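Local structure of protein Ta0487 (Thermoplasma acidophilum, 3KBQ) at residues 7-12 / 54-59; 63-68 / 146-151. The protein is of unknown function but belongs to the CinA family and probably binds molybdopterin through the domain described here. All coordinates share one frame; numbering follows the deposited sequence.

Contact 1 lays helix 49-62 against strand 5-11, and contact 2 pairs strand 65-69 with strand 145-150; their centres are about 9 Å apart. The helix of contact 1 is followed in the chain by the first strand of contact 2, and that strand lies between 5-11 and 145-150 in one mixed sheet. Probable hydrogen bonds join the contacts: Ile-9 N to Val-67 O, 2.9 Å, and Val-67 N to Ser-7 O, 2.9 Å. Phe-56 CZ of contact 1 also packs at 3.4 Å on Ser-68 OG of contact 2. No ligand marks a pocket here; both contacts belong to the buried core of the probable molybdopterin-binding domain.

Contact 1 of 2, residues 7-12 / 54-59; sequences SVITVG and WAFRVA
Ile-9 holds CG1 anti to its own carbonyl carbon (chi1 -64°) and extends CD1 almost straight beyond it (chi2 164°), so the side chain reaches from strand 7-11 to helix 54-59 with its terminal methyl foremost. Phe-56 likewise has CG anti to its carbonyl carbon (chi1 -83°), which swings the ring from the flank of the helix toward the strand. The two side chains cross at about a right angle, and the methyl settles over one face of the ring: Ile-9 CD1 lies 3.8 Å from the centroid of Phe-56, a CH-pi contact. It is displaced toward the rim, nearest Phe-56 CD1 at 3.5 Å. The same methyl meets the helix backbone at Ala-55 C, 3.8 Å away, and Ala-59 CB at 3.9 Å. The second branch, Ile-9 CG2, points to Ala-55 CB at 4.1 Å. Ala-55 and Ala-59, one helical turn apart, present only methyls, so the isoleucine can approach the helix backbone closely. Toward the start of the strand, Ser-7 CB touches Ala-59 CB at 3.8 Å; its hydroxyl has weak hydrogen bonds to Arg-41 O and Ser-63 OG. No hydrogen bond links strand and helix; the axes of segments 7-11 and 54-59 run almost antiparallel, 9.0 Å apart at closest approach. This is helix-on-sheet packing in the alpha/beta fold of a probable molybdopterin-binding domain: helix 49-62 connects strands 38-45 and 65-69 in a beta-alpha-beta crossover, passing over the intervening strand 5-11. Val-66 and Ser-68 of the adjacent strand 65-69 pack beside Ile-9, while Phe-84 of helix 80-87 meets the Phe-56 ring edge-to-face. Helix 23-34 packs on Val-8 and Thr-10, and Trp-54 forms a cation-pi contact with Arg-41 of the second subunit.

Contact 2 of 2, residues 63-68 / 146-151; sequences SDLVVS and KVIILP
Strands 65-68 and 146-150 run parallel, 8° apart in direction, joined by five backbone hydrogen bonds: Val-66 and Ser-68 use both N-H and C=O, straddling Val-147 and Ile-149, and Lys-146 N donates to Asp-64 O at the start. Ile-148 N to Val-66 O and Ser-68 N to Ile-148 O, both 2.9 Å, lie nearly along the C=O axes. At the far end, Leu-150 N reaches Ser-68 O from above the carbonyl plane, and its N-H points less directly (140°). On one face of the sheet, Val-67 CG1, anti to the backbone N, meets Leu-150 CD1 obliquely at 3.7 Å, and Leu-65 CD1 comes within 4.3 Å of Ile-148 CG1. Helix 154-163 packs on Leu-150 here. On the other face, Val-66 CB lies 4.3 Å from Val-147 CG2, and helix 49-62 covers both valines. Ser-68 OG stands between its backbone N and carbonyl carbon (chi1 68°), which lays it 3.6 Å from Ile-149 CG2. Ser-68 OG donates to a water oxygen 2.9 Å away, and the water donates to Leu-150 O, bridging the strands beyond the last direct bond. Lys-146 carries its amino group away to a salt bridge with Asp-167, and Asp-64 pairs with Lys-145. Charge is confined to the start of the pairing; farther along, the N-H and C=O groups turned between the two strands are paired by the ladder, Leu-65, Val-67 and Val-147 bond to flanking strands, and aliphatic side chains line both faces, Ser-68 and its water being the polar exception.

Contact 1 of 2, residues 7-12 / 54-59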
loop_
_atom_site.group_PDB
_atom_site.type_symbol
_atom_site.label_atom_id
_atom_site.label_comp_id
_atom_site.label_asym_id
_atom_site.label_seq_id
_atom_site.Cartn_x
_atom_site.Cartn_y
_atom_site.Cartn_z
ATOM N N SER B 7 0.566 2.949 -10.803
ATOM C CA SER B 7 0.431 2.754 -9.355
ATOM C C SER B 7 -0.906 2.152 -9.009
ATOM O O SER B 7 -1.877 2.294 -9.760
ATOM C CB SER B 7 0.609 4.070 -8.593
ATOM O OG SER B 7 1.999 4.346 -8.578
ATOM N N VAL B 8 -0.952 1.498 -7.857
ATOM C CA VAL B 8 -2.133 0.814 -7.381
ATOM C C VAL B 8 -2.547 1.424 -6.038
ATOM O O VAL B 8 -1.743 1.651 -5.155
ATOM C CB VAL B 8 -1.865 -0.693 -7.264
ATOM C CG1 VAL B 8 -3.120 -1.487 -6.853
ATOM C CG2 VAL B 8 -1.299 -1.204 -8.609
ATOM N N ILE B 9 -3.843 1.641 -5.886
ATOM C CA ILE B 9 -4.385 2.156 -4.653
ATOM C C ILE B 9 -5.468 1.179 -4.199
ATOM O O ILE B 9 -6.256 0.674 -5.010
ATOM C CB ILE B 9 -5.015 3.558 -4.842
ATOM C CG1 ILE B 9 -3.948 4.609 -5.242
ATOM C CG2 ILE B 9 -5.762 3.978 -3.497
ATOM C CD1 ILE B 9 -4.610 5.912 -5.823
ATOM N N THR B 10 -5.482 0.888 -2.906
ATOM C CA THR B 10 -6.497 0.045 -2.325
ATOM C C THR B 10 -7.104 0.901 -1.200
ATOM O O THR B 10 -6.386 1.418 -0.332
ATOM C CB THR B 10 -5.898 -1.244 -1.684
ATOM O OG1 THR B 10 -5.201 -1.995 -2.690
ATOM C CG2 THR B 10 -7.021 -2.153 -1.083
ATOM N N VAL B 11 -8.420 1.038 -1.211
ATOM C CA VAL B 11 -9.123 1.792 -0.150
ATOM C C VAL B 11 -9.961 0.831 0.728
ATOM O O VAL B 11 -10.771 0.077 0.203
ATOM C CB VAL B 11 -10.069 2.844 -0.797
ATOM C CG1 VAL B 11 -10.785 3.675 0.274
ATOM C CG2 VAL B 11 -9.272 3.752 -1.824
ATOM N N GLY B 12 -9.780 0.847 2.043
ATOM C CA GLY B 12 -10.547 -0.044 2.896
ATOM C C GLY B 12 -9.852 -0.290 4.230
ATOM O O GLY B 12 -8.760 -0.873 4.292
ATOM N N TRP B 54 -4.941 12.120 -0.887
ATOM C CA TRP B 54 -3.487 11.987 -0.762
ATOM C C TRP B 54 -2.938 10.893 -1.702
ATOM O O TRP B 54 -2.012 11.144 -2.452
ATOM C CB TRP B 54 -3.017 11.818 0.714
ATOM C CG TRP B 54 -1.580 11.427 0.798
ATOM C CD1 TRP B 54 -0.457 12.276 0.706
ATOM C CD2 TRP B 54 -1.071 10.095 0.882
ATOM N NE1 TRP B 54 0.690 11.501 0.740
ATOM C CE2 TRP B 54 0.345 10.177 0.853
ATOM C CE3 TRP B 54 -1.679 8.830 0.972
ATOM C CZ2 TRP B 54 1.168 9.034 0.921
ATOM C CZ3 TRP B 54 -0.859 7.688 1.067
ATOM C CH2 TRP B 54 0.559 7.814 1.039
ATOM N N ALA B 55 -3.534 9.707 -1.659
ATOM C CA ALA B 55 -3.033 8.547 -2.391
ATOM C C ALA B 55 -3.121 8.818 -3.902
ATOM O O ALA B 55 -2.149 8.623 -4.624
ATOM C CB ALA B 55 -3.824 7.293 -1.997
ATOM N N PHE B 56 -4.246 9.355 -4.361
ATOM C CA PHE B 56 -4.389 9.633 -5.799
ATOM C C PHE B 56 -3.365 10.668 -6.245
ATOM O O PHE B 56 -2.766 10.516 -7.291
ATOM C CB PHE B 56 -5.828 10.114 -6.190
ATOM C CG PHE B 56 -6.820 8.989 -6.395
ATOM C CD1 PHE B 56 -6.725 8.136 -7.498
ATOM C CD2 PHE B 56 -7.857 8.784 -5.476
ATOM C CE1 PHE B 56 -7.607 7.097 -7.669
ATOM C CE2 PHE B 56 -8.778 7.735 -5.654
ATOM C CZ PHE B 56 -8.665 6.894 -6.751
ATOM N N ARG B 57 -3.180 11.733 -5.475
ATOM C CA ARG B 57 -2.209 12.758 -5.853
ATOM C C ARG B 57 -0.757 12.252 -5.948
ATOM O O ARG B 57 -0.052 12.489 -6.935
ATOM C CB ARG B 57 -2.268 13.944 -4.873
ATOM C CG ARG B 57 -3.598 14.733 -4.912
ATOM C CD ARG B 57 -4.005 15.020 -6.355
ATOM N NE ARG B 57 -3.002 15.818 -7.067
ATOM C CZ ARG B 57 -3.138 17.113 -7.299
ATOM N NH1 ARG B 57 -4.221 17.731 -6.839
ATOM N NH2 ARG B 57 -2.201 17.795 -7.987
ATOM N N VAL B 58 -0.310 11.576 -4.909
ATOM C CA VAL B 58 0.989 10.916 -4.996
ATOM C C VAL B 58 1.084 9.900 -6.158
ATOM O O VAL B 58 2.069 9.947 -6.912
ATOM C CB VAL B 58 1.414 10.305 -3.671
ATOM C CG1 VAL B 58 2.815 9.792 -3.775
ATOM C CG2 VAL B 58 1.412 11.450 -2.618
ATOM N N ALA B 59 0.079 9.033 -6.302
ATOM C CA ALA B 59 0.105 8.076 -7.381
ATOM C C ALA B 59 0.286 8.788 -8.721
ATOM O O ALA B 59 1.099 8.354 -9.579
ATOM C CB ALA B 59 -1.189 7.150 -7.356
#

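Contact 2 of 2, residues 63-68 / 146-151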
loop_
_atom_site.group_PDB
_atom_site.type_symbol
_atom_site.label_atom_id
_atom_site.label_comp_id
_atom_site.label_asym_id
_atom_site.label_seq_id
_atom_site.Cartn_x
_atom_site.Cartn_y
_atom_site.Cartn_z
ATOM N N SER B 63 3.250 8.193 -11.633
ATOM C CA SER B 63 2.809 7.266 -12.661
ATOM C C SER B 63 1.811 7.914 -13.629
ATOM O O SER B 63 1.133 8.875 -13.269
ATOM C CB SER B 63 2.239 5.975 -12.039
ATOM O OG SER B 63 1.110 6.289 -11.283
ATOM N N ASP B 64 1.729 7.379 -14.849
ATOM C CA ASP B 64 0.783 7.833 -15.828
ATOM C C ASP B 64 -0.494 7.006 -15.875
ATOM O O ASP B 64 -1.442 7.395 -16.548
ATOM C CB ASP B 64 1.411 7.922 -17.225
ATOM C CG ASP B 64 2.331 9.148 -17.387
ATOM O OD1 ASP B 64 2.569 9.913 -16.391
ATOM O OD2 ASP B 64 2.813 9.347 -18.533
ATOM N N LEU B 65 -0.538 5.902 -15.141
ATOM C CA LEU B 65 -1.768 5.114 -15.051
ATOM C C LEU B 65 -1.918 4.715 -13.590
ATOM O O LEU B 65 -0.967 4.188 -12.977
ATOM C CB LEU B 65 -1.686 3.847 -15.898
ATOM C CG LEU B 65 -2.791 2.790 -15.623
ATOM C CD1 LEU B 65 -4.177 3.317 -15.987
ATOM C CD2 LEU B 65 -2.521 1.544 -16.434
ATOM N N VAL B 66 -3.087 4.987 -13.034
ATOM C CA VAL B 66 -3.360 4.744 -11.620
ATOM C C VAL B 66 -4.610 3.894 -11.545
ATOM O O VAL B 66 -5.645 4.232 -12.165
ATOM C CB VAL B 66 -3.573 6.103 -10.866
ATOM C CG1 VAL B 66 -3.997 5.883 -9.415
ATOM C CG2 VAL B 66 -2.250 6.927 -10.904
ATOM N N VAL B 67 -4.537 2.752 -10.844
ATOM C CA VAL B 67 -5.754 1.931 -10.711
ATOM C C VAL B 67 -6.077 1.784 -9.247
ATOM O O VAL B 67 -5.173 1.418 -8.462
ATOM C CB VAL B 67 -5.578 0.486 -11.342
ATOM C CG1 VAL B 67 -6.902 -0.309 -11.253
ATOM C CG2 VAL B 67 -5.055 0.551 -12.811
ATOM N N SER B 68 -7.306 2.127 -8.840
ATOM C CA SER B 68 -7.742 1.963 -7.435
ATOM C C SER B 68 -8.838 0.900 -7.342
ATOM O O SER B 68 -9.590 0.673 -8.306
ATOM C CB SER B 68 -8.276 3.257 -6.796
ATOM O OG SER B 68 -9.511 3.655 -7.400
ATOM N N LYS B 146 -4.140 8.555 -16.938
ATOM C CA LYS B 146 -5.442 7.879 -16.795
ATOM C C LYS B 146 -5.642 7.271 -15.423
ATOM O O LYS B 146 -4.692 6.831 -14.792
ATOM C CB LYS B 146 -5.580 6.837 -17.882
ATOM C CG LYS B 146 -5.815 7.514 -19.245
ATOM C CD LYS B 146 -6.753 6.675 -20.155
ATOM C CE LYS B 146 -5.957 5.589 -20.903
ATOM N NZ LYS B 146 -6.850 4.832 -21.846
ATOM N N VAL B 147 -6.886 7.255 -14.962
ATOM C CA VAL B 147 -7.187 6.798 -13.621
ATOM C C VAL B 147 -8.388 5.871 -13.777
ATOM O O VAL B 147 -9.399 6.247 -14.376
ATOM C CB VAL B 147 -7.534 7.936 -12.675
ATOM C CG1 VAL B 147 -7.829 7.385 -11.282
ATOM C CG2 VAL B 147 -6.373 8.936 -12.550
ATOM N N ILE B 148 -8.241 4.645 -13.320
ATOM C CA ILE B 148 -9.331 3.647 -13.358
ATOM C C ILE B 148 -9.750 3.378 -11.908
ATOM O O ILE B 148 -8.917 2.967 -11.080
ATOM C CB ILE B 148 -8.832 2.319 -13.975
ATOM C CG1 ILE B 148 -8.337 2.530 -15.419
ATOM C CG2 ILE B 148 -9.912 1.241 -13.935
ATOM C CD1 ILE B 148 -9.422 2.340 -16.423
ATOM N N ILE B 149 -11.024 3.595 -11.596
ATOM C CA ILE B 149 -11.501 3.504 -10.208
ATOM C C ILE B 149 -12.511 2.355 -10.189
ATOM O O ILE B 149 -13.515 2.412 -10.929
ATOM C CB ILE B 149 -12.111 4.865 -9.767
ATOM C CG1 ILE B 149 -11.038 5.965 -9.784
ATOM C CG2 ILE B 149 -12.804 4.782 -8.348
ATOM C CD1 ILE B 149 -11.657 7.395 -9.591
ATOM N N LEU B 150 -12.219 1.315 -9.394
ATOM C CA LEU B 150 -12.933 0.028 -9.456
ATOM C C LEU B 150 -13.557 -0.300 -8.112
ATOM O O LEU B 150 -13.090 0.218 -7.094
ATOM C CB LEU B 150 -11.972 -1.087 -9.840
ATOM C CG LEU B 150 -11.231 -0.922 -11.181
ATOM C CD1 LEU B 150 -10.204 -2.038 -11.419
ATOM C CD2 LEU B 150 -12.293 -0.880 -12.245
ATOM N N PRO B 151 -14.627 -1.122 -8.103
ATOM C CA PRO B 151 -15.212 -1.655 -6.846
ATOM C C PRO B 151 -14.222 -2.550 -6.156
ATOM O O PRO B 151 -13.282 -3.063 -6.789
ATOM C CB PRO B 151 -16.365 -2.543 -7.314
ATOM C CG PRO B 151 -16.721 -2.043 -8.708
ATOM C CD PRO B 151 -15.412 -1.505 -9.285
HETATM O O HOH W 1 -11.628 2.305 -6.043
#